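Methylmalonyl-CoA carboxyltransferase 12S subunit (PDB 1ON3) transfers the carboxyl group of methylmalonyl-CoA to the biotin of the 1.3S subunit, and as a homohexamer forms the core of the transcarboxylase complex. Local coordinates at residues 341-344 / 345-348; 468-471 / 472-476. All blocks are in the same frame, centred on the assembly; numbering follows the deposited sequence.

Contact 1: residues 341-344 / 345-348; sequences CLDI and NASD
Asp343 meets Ala346 and Ser347 where an extended loop, 341-343, turns into the first turn of helix 344-359. The carbonyl Asp343 O receives Ser347 N at 3.0 Å, and one residue on Asp348 N reaches Ile344 O over a longer 3.3 Å, so the helical pattern starts at the cap itself. Ser347 returns a second bond to the same carbonyl: its OG, turned beside its own backbone N (chi1 -65°), donates to Asp343 O at 2.8 Å from above the carbonyl plane. Two donors from one residue thus grip that oxygen. The Asp343 carboxylate lies between its own backbone N and carbonyl carbon (chi1 68°), which swings OD1 over the helix start to accept from Ala346 N at 2.9 Å, the N-H coming from above the carboxylate plane. Asn315 ND2 also donates to OD1. Asp343 OD2 takes a water at 2.7 Å that accepts from Asn345 N, so direct and water-mediated bonds satisfy two first-turn N-H groups and probably favour the charged carboxylate. Beside the cap, Leu342 CD2 rests on Ala346 CB at 4.2 Å, and both side chains pack on Leu316. Asp348 OD1 forms a salt bridge with Lys390 of its own chain, and OD2 one with Arg386 of a second subunit. The whole is an aspartate N-cap opening a helix in the C-terminal half of the carboxyltransferase, after strand 326-333 of its mixed sheet.

Contact 2: residues 468-471 / 472-476; sequences EEYQ and NAFNT
Tyr470 and Phe474, one helical turn apart, form a T-shaped pair: the Phe474 edge points at one Tyr470 face, Phe474 CD2 lies 3.5 Å from Tyr470 CE1, and the ring centroids are 5.1 Å apart with planes at 75°. Tyr470 CG runs anti to the backbone N (chi1 -166°), laying the ring alongside helix 441-448, while its OH bonds Ile144 O of a second subunit. Among polar side chains, Asn472 ND2 donates to Glu468 OE2 at 2.8 Å; the carboxylate is met from above its plane, whereas the oxygen lies near the Asn472 amide plane. Lys7 of a third subunit forms a salt bridge to the same OE2. With an alanine at Asn472 the amide is gone, and the Glu468 carboxylate, still paired with Lys7, would probably be freer to turn. A water donates to Gln471 OE1 (2.7 Å) and accepts from Asn475 ND2 (3.0 Å); the two amide planes stand nearly perpendicular. Backbone bonds follow the helix from Asn472 N to Glu468 O (3.0 Å) through Phe474 N to Tyr470 O, then fade into a weak one, Asn475 N to Gln471 O. This is the C-terminal turn of helix 459-474, set against neighbouring subunits, with Thr476 already the N-cap of helix 477-482.

Contact 1 opens a helix and contact 2 belongs to the last turn of another, both in the C-terminal half of the chain; their centres lie 28 Å apart and their nearest atoms about 16 Å, with no touch. The centre of contact 1 lies about 15 Å from the chain centre, that of contact 2 about 39 Å. Each lies near a bound methylmalonyl-CoA: the Leu342 side chain is about 10 Å from one, that of Tyr470 about 8 Å from one and 10 Å from a methylmalonic acid. At a subunit boundary, Tyr470 and Phe474 meet Ile144 and Gln145 of a second subunit, residues that line a methylmalonyl-CoA pocket. Contact 1 also reaches a boundary through the Asp348 side chain, about 4 Å from a cadmium ion.

Contact 1: residues 341-344 / 345-348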
ATOM      1  N   CYS E 341     -27.412 -33.558 -13.816  1.00  9.40           N
ATOM      2  CA  CYS E 341     -26.024 -33.621 -14.260  1.00 12.17           C
ATOM      3  C   CYS E 341     -25.505 -32.241 -14.646  1.00  7.83           C
ATOM      4  O   CYS E 341     -26.264 -31.409 -15.153  1.00 11.83           O
ATOM      5  CB  CYS E 341     -25.883 -34.506 -15.499  1.00 15.10           C
ATOM      6  SG  CYS E 341     -26.025 -36.284 -15.206  1.00 19.32           S
ATOM      7  N   LEU E 342     -24.225 -31.992 -14.387  1.00 12.18           N
ATOM      8  CA  LEU E 342     -23.606 -30.734 -14.810  1.00 11.60           C
ATOM      9  C   LEU E 342     -23.098 -31.051 -16.214  1.00 15.95           C
ATOM     10  O   LEU E 342     -22.771 -32.208 -16.500  1.00 15.76           O
ATOM     11  CB  LEU E 342     -22.424 -30.356 -13.897  1.00 10.86           C
ATOM     12  CG  LEU E 342     -22.812 -29.740 -12.547  1.00  9.39           C
ATOM     13  CD1 LEU E 342     -21.571 -29.600 -11.656  1.00 10.47           C
ATOM     14  CD2 LEU E 342     -23.457 -28.387 -12.782  1.00 11.73           C
ATOM     15  N   ASP E 343     -23.078 -30.056 -17.099  1.00  9.43           N
ATOM     16  CA  ASP E 343     -22.583 -30.255 -18.457  1.00 13.17           C
ATOM     17  C   ASP E 343     -21.821 -28.996 -18.880  1.00 15.01           C
ATOM     18  O   ASP E 343     -21.624 -28.089 -18.072  1.00 12.87           O
ATOM     19  CB  ASP E 343     -23.741 -30.575 -19.434  1.00 13.17           C
ATOM     20  CG  ASP E 343     -24.702 -29.404 -19.665  1.00 13.56           C
ATOM     21  OD1 ASP E 343     -24.787 -28.482 -18.827  1.00 14.35           O
ATOM     22  OD2 ASP E 343     -25.407 -29.424 -20.700  1.00 15.61           O
ATOM     23  N   ILE E 344     -21.364 -28.955 -20.123  1.00 13.25           N
ATOM     24  CA  ILE E 344     -20.625 -27.789 -20.608  1.00 12.16           C
ATOM     25  C   ILE E 344     -21.390 -26.477 -20.406  1.00 14.40           C
ATOM     26  O   ILE E 344     -20.855 -25.515 -19.844  1.00 10.21           O
ATOM     27  CB  ILE E 344     -20.296 -27.943 -22.121  1.00 14.84           C
ATOM     28  CG1 ILE E 344     -19.285 -29.071 -22.311  1.00 10.89           C
ATOM     29  CG2 ILE E 344     -19.756 -26.634 -22.686  1.00 11.35           C
ATOM     30  CD1 ILE E 344     -19.079 -29.505 -23.788  1.00 13.13           C
ATOM     31  N   ASN E 345     -22.633 -26.429 -20.871  1.00 13.07           N
ATOM     32  CA  ASN E 345     -23.419 -25.205 -20.754  1.00 12.82           C
ATOM     33  C   ASN E 345     -23.711 -24.777 -19.317  1.00 12.89           C
ATOM     34  O   ASN E 345     -23.632 -23.587 -19.007  1.00 13.42           O
ATOM     35  CB  ASN E 345     -24.719 -25.322 -21.552  1.00 11.94           C
ATOM     36  CG  ASN E 345     -24.470 -25.393 -23.059  1.00 11.97           C
ATOM     37  OD1 ASN E 345     -23.332 -25.273 -23.516  1.00 14.55           O
ATOM     38  ND2 ASN E 345     -25.532 -25.585 -23.829  1.00 10.63           N
ATOM     39  N   ALA E 346     -24.042 -25.728 -18.444  1.00 12.73           N
ATOM     40  CA  ALA E 346     -24.320 -25.390 -17.048  1.00 12.15           C
ATOM     41  C   ALA E 346     -23.041 -24.908 -16.353  1.00 10.00           C
ATOM     42  O   ALA E 346     -23.092 -24.046 -15.481  1.00 12.90           O
ATOM     43  CB  ALA E 346     -24.906 -26.592 -16.318  1.00 12.18           C
ATOM     44  N   SER E 347     -21.893 -25.457 -16.735  1.00 10.33           N
ATOM     45  CA  SER E 347     -20.618 -25.028 -16.134  1.00  8.50           C
ATOM     46  C   SER E 347     -20.375 -23.536 -16.406  1.00 12.42           C
ATOM     47  O   SER E 347     -19.935 -22.795 -15.511  1.00  9.68           O
ATOM     48  CB  SER E 347     -19.454 -25.851 -16.706  1.00  8.39           C
ATOM     49  OG  SER E 347     -19.571 -27.217 -16.325  1.00 13.71           O
ATOM     50  N   ASP E 348     -20.641 -23.107 -17.643  1.00  9.17           N
ATOM     51  CA  ASP E 348     -20.479 -21.702 -18.022  1.00 10.92           C
ATOM     52  C   ASP E 348     -21.472 -20.843 -17.235  1.00 11.47           C
ATOM     53  O   ASP E 348     -21.118 -19.788 -16.695  1.00 10.76           O
ATOM     54  CB  ASP E 348     -20.767 -21.478 -19.515  1.00  8.35           C
ATOM     55  CG  ASP E 348     -19.612 -21.869 -20.426  1.00  8.65           C
ATOM     56  OD1 ASP E 348     -18.445 -21.841 -20.002  1.00 12.05           O
ATOM     57  OD2 ASP E 348     -19.885 -22.162 -21.604  1.00 12.35           O
TER
HETATM   58  O   HOH W   1     -23.790 -28.675 -22.728  1.00 10.60           O

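Contact 2: residues 468-471 / 472-476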
ATOM      1  N   GLU E 468     -23.049 -52.704   0.294  1.00 27.38           N
ATOM      2  CA  GLU E 468     -23.630 -52.259   1.556  1.00 28.78           C
ATOM      3  C   GLU E 468     -22.517 -51.707   2.447  1.00 26.46           C
ATOM      4  O   GLU E 468     -22.657 -50.638   3.039  1.00 27.49           O
ATOM      5  CB  GLU E 468     -24.324 -53.447   2.233  1.00 32.36           C
ATOM      6  CG  GLU E 468     -25.066 -53.144   3.528  1.00 39.11           C
ATOM      7  CD  GLU E 468     -26.160 -52.097   3.368  1.00 43.75           C
ATOM      8  OE1 GLU E 468     -26.718 -51.962   2.254  1.00 47.33           O
ATOM      9  OE2 GLU E 468     -26.472 -51.419   4.370  1.00 44.27           O
ATOM     10  N   GLU E 469     -21.414 -52.451   2.521  1.00 24.70           N
ATOM     11  CA  GLU E 469     -20.242 -52.077   3.307  1.00 21.71           C
ATOM     12  C   GLU E 469     -19.675 -50.726   2.886  1.00 20.25           C
ATOM     13  O   GLU E 469     -19.409 -49.868   3.729  1.00 21.78           O
ATOM     14  CB  GLU E 469     -19.136 -53.121   3.148  1.00 25.78           C
ATOM     15  CG  GLU E 469     -19.348 -54.412   3.918  1.00 35.50           C
ATOM     16  CD  GLU E 469     -18.161 -55.354   3.787  1.00 37.58           C
ATOM     17  OE1 GLU E 469     -17.012 -54.894   3.971  1.00 37.65           O
ATOM     18  OE2 GLU E 469     -18.374 -56.550   3.508  1.00 42.91           O
ATOM     19  N   TYR E 470     -19.483 -50.561   1.583  1.00 19.97           N
ATOM     20  CA  TYR E 470     -18.936 -49.327   1.020  1.00 21.65           C
ATOM     21  C   TYR E 470     -19.880 -48.155   1.295  1.00 23.69           C
ATOM     22  O   TYR E 470     -19.459 -47.101   1.763  1.00 17.90           O
ATOM     23  CB  TYR E 470     -18.733 -49.488  -0.487  1.00 21.10           C
ATOM     24  CG  TYR E 470     -17.870 -48.408  -1.121  1.00 25.54           C
ATOM     25  CD1 TYR E 470     -16.471 -48.492  -1.093  1.00 23.36           C
ATOM     26  CD2 TYR E 470     -18.453 -47.299  -1.745  1.00 24.34           C
ATOM     27  CE1 TYR E 470     -15.668 -47.497  -1.675  1.00 21.58           C
ATOM     28  CE2 TYR E 470     -17.664 -46.295  -2.326  1.00 24.10           C
ATOM     29  CZ  TYR E 470     -16.274 -46.400  -2.288  1.00 23.29           C
ATOM     30  OH  TYR E 470     -15.498 -45.411  -2.859  1.00 21.49           O
ATOM     31  N   GLN E 471     -21.161 -48.353   0.997  1.00 20.51           N
ATOM     32  CA  GLN E 471     -22.175 -47.330   1.208  1.00 20.95           C
ATOM     33  C   GLN E 471     -22.161 -46.807   2.641  1.00 26.48           C
ATOM     34  O   GLN E 471     -22.147 -45.588   2.883  1.00 20.13           O
ATOM     35  CB  GLN E 471     -23.553 -47.919   0.890  1.00 26.53           C
ATOM     36  CG  GLN E 471     -24.745 -46.997   1.124  1.00 24.78           C
ATOM     37  CD  GLN E 471     -24.820 -45.860   0.119  1.00 29.38           C
ATOM     38  OE1 GLN E 471     -24.458 -46.022  -1.048  1.00 30.22           O
ATOM     39  NE2 GLN E 471     -25.314 -44.709   0.562  1.00 24.63           N
ATOM     40  N   ASN E 472     -22.166 -47.731   3.597  1.00 24.05           N
ATOM     41  CA  ASN E 472     -22.183 -47.357   5.001  1.00 25.22           C
ATOM     42  C   ASN E 472     -20.857 -46.834   5.512  1.00 23.21           C
ATOM     43  O   ASN E 472     -20.823 -46.090   6.487  1.00 19.18           O
ATOM     44  CB  ASN E 472     -22.609 -48.545   5.867  1.00 29.87           C
ATOM     45  CG  ASN E 472     -24.011 -49.020   5.553  1.00 35.59           C
ATOM     46  OD1 ASN E 472     -24.924 -48.213   5.382  1.00 38.29           O
ATOM     47  ND2 ASN E 472     -24.194 -50.337   5.488  1.00 35.97           N
ATOM     48  N   ALA E 473     -19.763 -47.232   4.869  1.00 19.79           N
ATOM     49  CA  ALA E 473     -18.447 -46.789   5.307  1.00 21.07           C
ATOM     50  C   ALA E 473     -18.092 -45.376   4.836  1.00 19.54           C
ATOM     51  O   ALA E 473     -17.346 -44.665   5.511  1.00 20.60           O
ATOM     52  CB  ALA E 473     -17.385 -47.772   4.827  1.00 17.65           C
ATOM     53  N   PHE E 474     -18.636 -44.968   3.695  1.00 18.81           N
ATOM     54  CA  PHE E 474     -18.308 -43.655   3.134  1.00 20.05           C
ATOM     55  C   PHE E 474     -19.448 -42.716   2.772  1.00 19.89           C
ATOM     56  O   PHE E 474     -19.387 -41.524   3.060  1.00 20.46           O
ATOM     57  CB  PHE E 474     -17.503 -43.806   1.837  1.00 19.91           C
ATOM     58  CG  PHE E 474     -16.121 -44.366   2.010  1.00 22.38           C
ATOM     59  CD1 PHE E 474     -15.233 -43.814   2.929  1.00 22.80           C
ATOM     60  CD2 PHE E 474     -15.682 -45.412   1.196  1.00 21.15           C
ATOM     61  CE1 PHE E 474     -13.924 -44.295   3.036  1.00 22.05           C
ATOM     62  CE2 PHE E 474     -14.377 -45.897   1.294  1.00 23.78           C
ATOM     63  CZ  PHE E 474     -13.497 -45.334   2.218  1.00 22.70           C
ATOM     64  N   ASN E 475     -20.476 -43.262   2.127  1.00 21.29           N
ATOM     65  CA  ASN E 475     -21.558 -42.454   1.584  1.00 21.86           C
ATOM     66  C   ASN E 475     -22.744 -41.973   2.409  1.00 20.95           C
ATOM     67  O   ASN E 475     -23.790 -41.651   1.856  1.00 20.61           O
ATOM     68  CB  ASN E 475     -22.052 -43.134   0.303  1.00 21.54           C
ATOM     69  CG  ASN E 475     -20.915 -43.394  -0.690  1.00 21.72           C
ATOM     70  OD1 ASN E 475     -19.770 -43.000  -0.450  1.00 19.75           O
ATOM     71  ND2 ASN E 475     -21.227 -44.054  -1.802  1.00 18.26           N
ATOM     72  N   THR E 476     -22.590 -41.893   3.723  1.00 21.58           N
ATOM     73  CA  THR E 476     -23.684 -41.400   4.544  1.00 19.31           C
ATOM     74  C   THR E 476     -23.295 -40.032   5.095  1.00 17.97           C
ATOM     75  O   THR E 476     -22.110 -39.702   5.183  1.00 16.32           O
ATOM     76  CB  THR E 476     -23.968 -42.319   5.730  1.00 20.20           C
ATOM     77  OG1 THR E 476     -22.885 -42.229   6.662  1.00 16.42           O
ATOM     78  CG2 THR E 476     -24.125 -43.770   5.262  1.00 17.25           C
TER
HETATM   79  O   HOH W   2     -23.703 -44.726  -3.284  1.00 29.69           O